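PDB 4AAJ: N-(5'-phosphoribosyl)anthranilate isomerase from Pyrococcus furiosus, which catalyses the isomerisation of N-(5-phospho-beta-D-ribosyl)anthranilate to 1-(2-carboxyphenylamino)-1-deoxy-D-ribulose 5-phosphate, step 3 of 5 on the route from chorismate to L-tryptophan. Local coordinates for residues K120-P125 / N136-E141; N130-A135 / S167-R172; D148-D153 / R172-I177. All blocks are in the same frame, centred on the assembly; numbering follows the deposited sequence.

Contact 1 of 3, residues K120-P125 / N136-E141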
loop_
_atom_site.group_PDB
_atom_site.type_symbol
_atom_site.label_atom_id
_atom_site.label_comp_id
_atom_site.label_asym_id
_atom_site.label_seq_id
_atom_site.Cartn_x
_atom_site.Cartn_y
_atom_site.Cartn_z
ATOM N N LYS A 120 -4.304 -1.893 5.974
ATOM C CA LYS A 120 -5.637 -1.867 5.376
ATOM C C LYS A 120 -5.841 -0.589 4.580
ATOM O O LYS A 120 -5.456 0.498 5.020
ATOM C CB LYS A 120 -6.771 -2.061 6.408
ATOM C CG LYS A 120 -8.143 -1.912 5.739
ATOM C CD LYS A 120 -9.329 -2.434 6.523
ATOM C CE LYS A 120 -10.609 -1.824 5.958
ATOM N NZ LYS A 120 -11.159 -2.558 4.784
ATOM N N ALA A 121 -6.441 -0.738 3.402
ATOM C CA ALA A 121 -6.742 0.361 2.494
ATOM C C ALA A 121 -8.121 0.945 2.738
ATOM O O ALA A 121 -9.105 0.208 2.868
ATOM C CB ALA A 121 -6.647 -0.113 1.050
ATOM N N PHE A 122 -8.184 2.271 2.794
ATOM C CA PHE A 122 -9.444 2.986 2.942
ATOM C C PHE A 122 -9.558 4.004 1.808
ATOM O O PHE A 122 -8.610 4.740 1.509
ATOM C CB PHE A 122 -9.524 3.677 4.313
ATOM C CG PHE A 122 -9.572 2.726 5.484
ATOM C CD1 PHE A 122 -8.393 2.248 6.064
ATOM C CD2 PHE A 122 -10.790 2.323 6.030
ATOM C CE1 PHE A 122 -8.431 1.385 7.154
ATOM C CE2 PHE A 122 -10.835 1.460 7.119
ATOM C CZ PHE A 122 -9.650 0.986 7.681
ATOM N N ARG A 123 -10.723 4.038 1.167
ATOM C CA ARG A 123 -10.975 5.008 0.115
ATOM C C ARG A 123 -11.262 6.386 0.716
ATOM O O ARG A 123 -12.045 6.518 1.660
ATOM C CB ARG A 123 -12.128 4.545 -0.798
ATOM C CG ARG A 123 -12.611 5.588 -1.802
ATOM C CD ARG A 123 -11.568 5.892 -2.874
ATOM N NE ARG A 123 -11.784 5.132 -4.106
ATOM C CZ ARG A 123 -10.852 4.926 -5.037
ATOM N NH1 ARG A 123 -9.624 5.408 -4.879
ATOM N NH2 ARG A 123 -11.150 4.224 -6.123
ATOM N N VAL A 124 -10.593 7.405 0.186
ATOM C CA VAL A 124 -10.965 8.786 0.477
ATOM C C VAL A 124 -11.764 9.323 -0.716
ATOM O O VAL A 124 -11.561 8.877 -1.854
ATOM C CB VAL A 124 -9.745 9.695 0.789
ATOM C CG1 VAL A 124 -9.010 9.214 2.037
ATOM C CG2 VAL A 124 -8.791 9.789 -0.394
ATOM N N PRO A 125 -12.689 10.264 -0.459
ATOM C CA PRO A 125 -13.492 10.885 -1.525
ATOM C C PRO A 125 -12.651 11.565 -2.621
ATOM O O PRO A 125 -11.601 12.139 -2.335
ATOM C CB PRO A 125 -14.314 11.939 -0.770
ATOM C CG PRO A 125 -14.401 11.435 0.632
ATOM C CD PRO A 125 -13.105 10.714 0.886
ATOM N N ASN A 136 -13.111 12.859 10.046
ATOM C CA ASN A 136 -13.587 12.272 11.299
ATOM C C ASN A 136 -14.405 10.998 11.070
ATOM O O ASN A 136 -14.325 10.053 11.859
ATOM C CB ASN A 136 -14.363 13.306 12.128
ATOM C CG ASN A 136 -13.444 14.258 12.879
ATOM O OD1 ASN A 136 -12.296 13.924 13.192
ATOM N ND2 ASN A 136 -13.948 15.446 13.184
ATOM N N ARG A 137 -15.164 10.964 9.975
ATOM C CA ARG A 137 -15.934 9.774 9.612
ATOM C C ARG A 137 -15.026 8.588 9.240
ATOM O O ARG A 137 -15.248 7.461 9.685
ATOM C CB ARG A 137 -16.860 10.068 8.438
ATOM C CG ARG A 137 -17.769 8.903 8.085
ATOM C CD ARG A 137 -17.983 8.800 6.587
ATOM N NE ARG A 137 -18.009 7.402 6.160
ATOM C CZ ARG A 137 -18.361 6.977 4.947
ATOM N NH1 ARG A 137 -18.736 7.836 4.006
ATOM N NH2 ARG A 137 -18.343 5.674 4.676
ATOM N N LEU A 138 -14.024 8.846 8.405
ATOM C CA LEU A 138 -13.072 7.796 8.036
ATOM C C LEU A 138 -12.284 7.324 9.259
ATOM O O LEU A 138 -11.978 6.136 9.373
ATOM C CB LEU A 138 -12.125 8.275 6.934
ATOM C CG LEU A 138 -11.274 7.233 6.198
ATOM C CD1 LEU A 138 -12.120 6.353 5.286
ATOM C CD2 LEU A 138 -10.215 7.964 5.392
ATOM N N LEU A 139 -11.975 8.248 10.168
ATOM C CA LEU A 139 -11.260 7.920 11.411
ATOM C C LEU A 139 -12.008 6.947 12.328
ATOM O O LEU A 139 -11.388 6.071 12.933
ATOM C CB LEU A 139 -10.845 9.185 12.172
ATOM C CG LEU A 139 -9.643 9.963 11.622
ATOM C CD1 LEU A 139 -9.620 11.376 12.194
ATOM C CD2 LEU A 139 -8.316 9.260 11.892
ATOM N N SER A 140 -13.329 7.089 12.429
ATOM C CA SER A 140 -14.125 6.122 13.197
ATOM C C SER A 140 -14.224 4.791 12.455
ATOM O O SER A 140 -14.298 3.732 13.076
ATOM C CB SER A 140 -15.521 6.667 13.522
ATOM O OG SER A 140 -16.192 7.089 12.351
ATOM N N GLU A 141 -14.218 4.861 11.126
ATOM C CA GLU A 141 -14.192 3.682 10.258
ATOM C C GLU A 141 -12.872 2.917 10.440
ATOM O O GLU A 141 -12.862 1.684 10.463
ATOM C CB GLU A 141 -14.371 4.132 8.807
ATOM C CG GLU A 141 -14.668 3.046 7.785
ATOM C CD GLU A 141 -14.769 3.612 6.374
ATOM O OE1 GLU A 141 -15.361 4.705 6.203
ATOM O OE2 GLU A 141 -14.249 2.970 5.433
#
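Leu138 lays its two methyl groups against Phe122 and Arg123 at the end of the strand and Val124 in the loop after it. Its CD1 lies 3.9 Å from CB of Phe122 and 3.6 Å from the backbone O of Arg123. Its CD2 meets CG1 of Val124 at 3.8 Å. This is the strand-to-helix half of a beta-alpha-beta unit in the closed eight-stranded TIM barrel. Strand 120-123 and helix 136-141 run close to antiparallel, at 152°, with their axes 10.2 Å apart. The helix packs on the outside of the barrel wall. CG of Leu138 is anti to the backbone N (chi1 -166°), which sends CD1 to Phe122 and Arg123 and CD2 to Val124. The same leucine also rests on Leu152 and Val170, and the side chain of Phe122 also touches Val150 and Ile142, which makes this layer continuous with the next strand and helix.

Glu141 comes in one turn further along the helix. Its extended chain brings the carboxylate to the edge of the Phe122 ring, where OE2 lies in the ring plane, 3.6 Å from CD2. The ring and carboxylate planes are 61° apart. The C-H edge of the ring carries a slight positive charge, so this approach is probably mildly favourable. The other carboxylate oxygen is turned to Arg137, with OE1 3.5 Å from NH2 in a salt bridge. Arg137 also takes two bonds on its backbone O, from the N of Glu141 and from OG of Ser140, the latter 2.9 Å long and arriving from the same face of the carbonyl plane.

Contact 2 of 3, residues N130-A135 / S167-R172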
loop_
_atom_site.group_PDB
_atom_site.type_symbol
_atom_site.label_atom_id
_atom_site.label_comp_id
_atom_site.label_asym_id
_atom_site.label_seq_id
_atom_site.Cartn_x
_atom_site.Cartn_y
_atom_site.Cartn_z
ATOM N N ASN A 130 -17.465 18.763 3.058
ATOM C CA ASN A 130 -16.825 19.167 4.313
ATOM C C ASN A 130 -15.697 18.213 4.740
ATOM O O ASN A 130 -15.963 17.139 5.298
ATOM C CB ASN A 130 -17.858 19.333 5.430
ATOM C CG ASN A 130 -17.420 20.332 6.489
ATOM O OD1 ASN A 130 -16.260 20.351 6.914
ATOM N ND2 ASN A 130 -18.355 21.172 6.924
ATOM N N PRO A 131 -14.432 18.611 4.478
ATOM C CA PRO A 131 -13.229 17.808 4.735
ATOM C C PRO A 131 -13.091 17.325 6.182
ATOM O O PRO A 131 -12.857 16.132 6.411
ATOM C CB PRO A 131 -12.079 18.765 4.377
ATOM C CG PRO A 131 -12.684 20.130 4.368
ATOM C CD PRO A 131 -14.087 19.919 3.892
ATOM N N GLU A 132 -13.247 18.244 7.136
ATOM C CA GLU A 132 -13.104 17.958 8.565
ATOM C C GLU A 132 -14.002 16.808 9.030
ATOM O O GLU A 132 -13.585 15.964 9.835
ATOM C CB GLU A 132 -13.391 19.223 9.384
ATOM C CG GLU A 132 -13.084 19.107 10.871
ATOM C CD GLU A 132 -11.598 19.176 11.177
ATOM O OE1 GLU A 132 -10.991 20.255 10.977
ATOM O OE2 GLU A 132 -11.034 18.148 11.612
ATOM N N GLU A 133 -15.226 16.776 8.510
ATOM C CA GLU A 133 -16.206 15.770 8.903
ATOM C C GLU A 133 -15.993 14.441 8.192
ATOM O O GLU A 133 -16.199 13.380 8.784
ATOM C CB GLU A 133 -17.623 16.291 8.679
ATOM C CG GLU A 133 -18.022 17.346 9.701
ATOM C CD GLU A 133 -18.792 18.500 9.094
ATOM O OE1 GLU A 133 -19.484 18.277 8.081
ATOM O OE2 GLU A 133 -18.693 19.630 9.632
ATOM N N ASP A 134 -15.585 14.503 6.926
ATOM C CA ASP A 134 -15.213 13.303 6.179
ATOM C C ASP A 134 -13.988 12.620 6.785
ATOM O O ASP A 134 -13.929 11.392 6.824
ATOM C CB ASP A 134 -14.985 13.619 4.696
ATOM C CG ASP A 134 -16.288 13.702 3.906
ATOM O OD1 ASP A 134 -17.349 13.292 4.435
ATOM O OD2 ASP A 134 -16.248 14.174 2.749
ATOM N N ALA A 135 -13.032 13.417 7.261
ATOM C CA ALA A 135 -11.856 12.899 7.961
ATOM C C ALA A 135 -12.255 12.207 9.257
ATOM O O ALA A 135 -11.815 11.088 9.528
ATOM C CB ALA A 135 -10.848 14.000 8.234
ATOM N N SER A 167 -7.388 13.679 3.317
ATOM C CA SER A 167 -6.131 12.967 3.583
ATOM C C SER A 167 -5.232 13.704 4.581
ATOM O O SER A 167 -4.727 13.094 5.522
ATOM C CB SER A 167 -5.390 12.650 2.278
ATOM O OG SER A 167 -6.089 11.646 1.559
ATOM N N SER A 168 -5.063 15.010 4.373
ATOM C CA SER A 168 -4.320 15.900 5.279
ATOM C C SER A 168 -4.710 15.749 6.744
ATOM O O SER A 168 -3.844 15.684 7.620
ATOM C CB SER A 168 -4.518 17.365 4.866
ATOM O OG SER A 168 -3.587 17.746 3.867
ATOM N N LEU A 169 -6.014 15.693 6.993
ATOM C CA LEU A 169 -6.565 15.682 8.346
ATOM C C LEU A 169 -6.570 14.301 8.997
ATOM O O LEU A 169 -6.434 14.181 10.221
ATOM C CB LEU A 169 -7.972 16.267 8.333
ATOM C CG LEU A 169 -8.079 17.714 7.836
ATOM C CD1 LEU A 169 -9.519 18.029 7.482
ATOM C CD2 LEU A 169 -7.526 18.713 8.849
ATOM N N VAL A 170 -6.723 13.257 8.183
ATOM C CA VAL A 170 -6.561 11.895 8.689
ATOM C C VAL A 170 -5.090 11.690 9.056
ATOM O O VAL A 170 -4.788 11.157 10.122
ATOM C CB VAL A 170 -7.038 10.811 7.687
ATOM C CG1 VAL A 170 -6.905 9.420 8.296
ATOM C CG2 VAL A 170 -8.484 11.043 7.273
ATOM N N ALA A 171 -4.195 12.147 8.186
ATOM C CA ALA A 171 -2.748 11.983 8.384
ATOM C C ALA A 171 -2.245 12.682 9.658
ATOM O O ALA A 171 -1.291 12.225 10.288
ATOM C CB ALA A 171 -1.981 12.455 7.161
ATOM N N ARG A 172 -2.906 13.779 10.024
ATOM C CA ARG A 172 -2.592 14.504 11.258
ATOM C C ARG A 172 -2.941 13.715 12.518
ATOM O O ARG A 172 -2.246 13.821 13.535
ATOM C CB ARG A 172 -3.275 15.873 11.273
ATOM C CG ARG A 172 -2.550 16.927 10.447
ATOM C CD ARG A 172 -3.210 18.288 10.603
ATOM N NE ARG A 172 -2.986 18.853 11.935
ATOM C CZ ARG A 172 -3.773 19.754 12.516
ATOM N NH1 ARG A 172 -4.857 20.205 11.891
ATOM N NH2 ARG A 172 -3.480 20.203 13.730
#
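O of Pro131 accepts a hydrogen bond from N of Ala135, 2.9 Å away. The bond spans one turn, and both of its residues touch Leu169. Asn130 sits just before them at the N-cap position, and its own backbone O accepts from the N of Asp134.

Ala135 makes the tightest side-chain approach. Its CB points at the partner helix and lies 3.7 Å from CB of Leu169 and 3.9 Å from CG2 of Val170. With only a methyl group at this point, the backbones come near each other: CA of Ala135 and CA of Val170 are 5.4 Å apart. Helix 131-135 and helix 167-172 cross at -49°, with an axis distance of 8.6 Å. They belong to consecutive helices in the outer ring of the TIM barrel, on either side of strand 149-153 in the chain, and here they pack directly on each other outside the sheet.

Leu169 extends the contact toward the start of helix 131-144. Its CG is anti to the carbonyl carbon (chi1 -60°), and this carries CD1 over the backbone of the first turn, 3.7 Å from CA of Glu132. CD1 also lies 4.1 Å from CB of Pro131. The CB of Glu132 points away from the partner helix, but the bent side chain returns, and OE1 comes to 4.3 Å from CD2 of Leu169, near the solvent-exposed side of the contact. On the inner side, Val170 goes deeper. It also touches Leu139 and Ile142 of the neighbouring helix and Val176 of strand 176-179.

Contact 3 of 3, residues D148-D153 / R172-I177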
loop_
_atom_site.group_PDB
_atom_site.type_symbol
_atom_site.label_atom_id
_atom_site.label_comp_id
_atom_site.label_asym_id
_atom_site.label_seq_id
_atom_site.Cartn_x
_atom_site.Cartn_y
_atom_site.Cartn_z
ATOM N N ASP A 148 -2.373 -2.508 11.436
ATOM C CA ASP A 148 -1.052 -1.993 11.799
ATOM C C ASP A 148 -0.664 -0.722 11.047
ATOM O O ASP A 148 0.162 0.058 11.521
ATOM C CB ASP A 148 0.009 -3.065 11.569
ATOM C CG ASP A 148 -0.220 -4.292 12.430
ATOM O OD1 ASP A 148 -0.095 -4.166 13.671
ATOM O OD2 ASP A 148 -0.561 -5.367 11.882
ATOM N N MET A 149 -1.223 -0.535 9.856
ATOM C CA MET A 149 -0.974 0.679 9.070
ATOM C C MET A 149 -2.195 0.965 8.224
ATOM O O MET A 149 -2.887 0.044 7.794
ATOM C CB MET A 149 0.280 0.525 8.192
ATOM C CG MET A 149 0.673 1.763 7.369
ATOM S SD MET A 149 0.829 3.312 8.306
ATOM C CE MET A 149 2.236 2.902 9.342
ATOM N N VAL A 150 -2.466 2.247 8.009
ATOM C CA VAL A 150 -3.578 2.667 7.173
ATOM C C VAL A 150 -3.043 3.143 5.825
ATOM O O VAL A 150 -2.112 3.951 5.746
ATOM C CB VAL A 150 -4.400 3.799 7.854
ATOM C CG1 VAL A 150 -5.274 4.526 6.850
ATOM C CG2 VAL A 150 -5.251 3.249 8.981
ATOM N N LEU A 151 -3.644 2.652 4.755
ATOM C CA LEU A 151 -3.338 3.146 3.432
ATOM C C LEU A 151 -4.573 3.900 2.959
ATOM O O LEU A 151 -5.686 3.395 3.102
ATOM C CB LEU A 151 -3.001 1.989 2.481
ATOM C CG LEU A 151 -2.853 2.296 0.986
ATOM C CD1 LEU A 151 -1.621 3.124 0.673
ATOM C CD2 LEU A 151 -2.819 0.986 0.194
ATOM N N LEU A 152 -4.378 5.117 2.463
ATOM C CA LEU A 152 -5.485 5.930 1.942
ATOM C C LEU A 152 -5.384 6.008 0.431
ATOM O O LEU A 152 -4.374 6.472 -0.097
ATOM C CB LEU A 152 -5.470 7.342 2.546
ATOM C CG LEU A 152 -5.622 7.499 4.065
ATOM C CD1 LEU A 152 -5.664 8.989 4.416
ATOM C CD2 LEU A 152 -6.846 6.777 4.596
ATOM N N ASP A 153 -6.429 5.539 -0.255
ATOM C CA ASP A 153 -6.490 5.554 -1.722
ATOM C C ASP A 153 -7.179 6.805 -2.212
ATOM O O ASP A 153 -8.352 7.012 -1.906
ATOM C CB ASP A 153 -7.305 4.374 -2.259
ATOM C CG ASP A 153 -6.727 3.039 -1.897
ATOM O OD1 ASP A 153 -5.492 2.875 -1.965
ATOM O OD2 ASP A 153 -7.527 2.139 -1.563
ATOM N N ARG A 172 -2.906 13.779 10.024
ATOM C CA ARG A 172 -2.592 14.504 11.258
ATOM C C ARG A 172 -2.941 13.715 12.518
ATOM O O ARG A 172 -2.246 13.821 13.535
ATOM C CB ARG A 172 -3.275 15.873 11.273
ATOM C CG ARG A 172 -2.550 16.927 10.447
ATOM C CD ARG A 172 -3.210 18.288 10.603
ATOM N NE ARG A 172 -2.986 18.853 11.935
ATOM C CZ ARG A 172 -3.773 19.754 12.516
ATOM N NH1 ARG A 172 -4.857 20.205 11.891
ATOM N NH2 ARG A 172 -3.480 20.203 13.730
ATOM N N LYS A 173 -3.999 12.913 12.442
ATOM C CA LYS A 173 -4.465 12.123 13.579
ATOM C C LYS A 173 -3.757 10.774 13.709
ATOM O O LYS A 173 -3.497 10.316 14.822
ATOM C CB LYS A 173 -5.982 11.912 13.507
ATOM C CG LYS A 173 -6.819 13.134 13.869
ATOM C CD LYS A 173 -7.300 13.076 15.312
ATOM C CE LYS A 173 -8.151 14.288 15.662
ATOM N NZ LYS A 173 -8.488 14.328 17.115
ATOM N N ILE A 174 -3.464 10.128 12.578
ATOM C CA ILE A 174 -2.913 8.764 12.594
ATOM C C ILE A 174 -1.831 8.583 11.515
ATOM O O ILE A 174 -1.853 9.287 10.510
ATOM C CB ILE A 174 -4.020 7.695 12.418
ATOM C CG1 ILE A 174 -4.759 7.894 11.098
ATOM C CG2 ILE A 174 -5.010 7.729 13.578
ATOM C CD1 ILE A 174 -5.519 6.680 10.635
ATOM N N PRO A 175 -0.880 7.642 11.719
ATOM C CA PRO A 175 0.075 7.387 10.638
ATOM C C PRO A 175 -0.667 6.826 9.436
ATOM O O PRO A 175 -1.464 5.920 9.595
ATOM C CB PRO A 175 0.985 6.290 11.214
ATOM C CG PRO A 175 0.782 6.353 12.694
ATOM C CD PRO A 175 -0.662 6.726 12.855
ATOM N N VAL A 176 -0.437 7.402 8.264
ATOM C CA VAL A 176 -1.019 6.876 7.021
ATOM C C VAL A 176 -0.004 6.822 5.892
ATOM O O VAL A 176 0.940 7.614 5.841
ATOM C CB VAL A 176 -2.248 7.683 6.515
ATOM C CG1 VAL A 176 -3.344 7.770 7.568
ATOM C CG2 VAL A 176 -1.847 9.067 6.049
ATOM N N ILE A 177 -0.225 5.887 4.970
ATOM C CA ILE A 177 0.467 5.875 3.689
ATOM C C ILE A 177 -0.560 6.354 2.684
ATOM O O ILE A 177 -1.688 5.885 2.704
ATOM C CB ILE A 177 0.917 4.431 3.313
ATOM C CG1 ILE A 177 1.729 3.800 4.448
ATOM C CG2 ILE A 177 1.660 4.402 1.989
ATOM C CD1 ILE A 177 3.016 4.508 4.782
#
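Met149 has CG anti to the backbone N (chi1 -177°) and is then bent at chi2 (52°) and chi3 (66°), which carries its sulfur to Pro175, in the loop that leads into strand 176-179. SD lies 3.7 Å from O of Pro175, and CE reaches the proline ring at CB. Further back on the chain, CG packs against CG1 of Ile177 at 3.7 Å, the two side chains crossing at about a right angle.

The backbones are joined through Ile177. Its N donates to O of Val150 at 2.8 Å, and its O accepts from N of Leu152, also at 2.8 Å. Both bonds are nearly straight, and they bracket Leu151, the residue paired with Ile177 in this parallel bridge. CA of Leu151 adds a C-H...O contact to O of Ile177, 3.3 Å away. This is the pairing of the sixth and seventh strands of the closed parallel barrel of the TIM fold.

The two faces of the sheet differ. Leu151 and Ile177 are directed to the barrel interior, where CD1 of Leu151 meets CG2 of Ile177 at 3.8 Å. Val150, Leu152 and Val176 face the helices. Val150 and Val176 lie side by side, CG1 to CG1 3.8 Å, and CD1 of Leu152, two residues on from Val150, packs against CG1 of Val176. Leu152 also touches Val170, while CG2 of Val150 meets CD1 of Ile174 at 3.8 Å.

From the N terminus, strand 117-123 comes first, and contact 1 closes the short loop back to it from helix 131-144. Segment 130-135 of contact 2 lies inside that loop, so contacts 1 and 2 cross. The chain then enters strand 149-153, which opens contact 3 after contact 1 has closed. Contact 2 closes on helix 165-173 and crosses contact 3, which closes just afterwards; the two share Arg172. Contact 1 ties helix to strand, contact 2 ties helix to helix, and contact 3 ties strand to strand. Val124 and Ser167 touch between contacts 1 and 2. Probable backbone bonds of Leu151 to Lys120 and Phe122 join contacts 1 and 3.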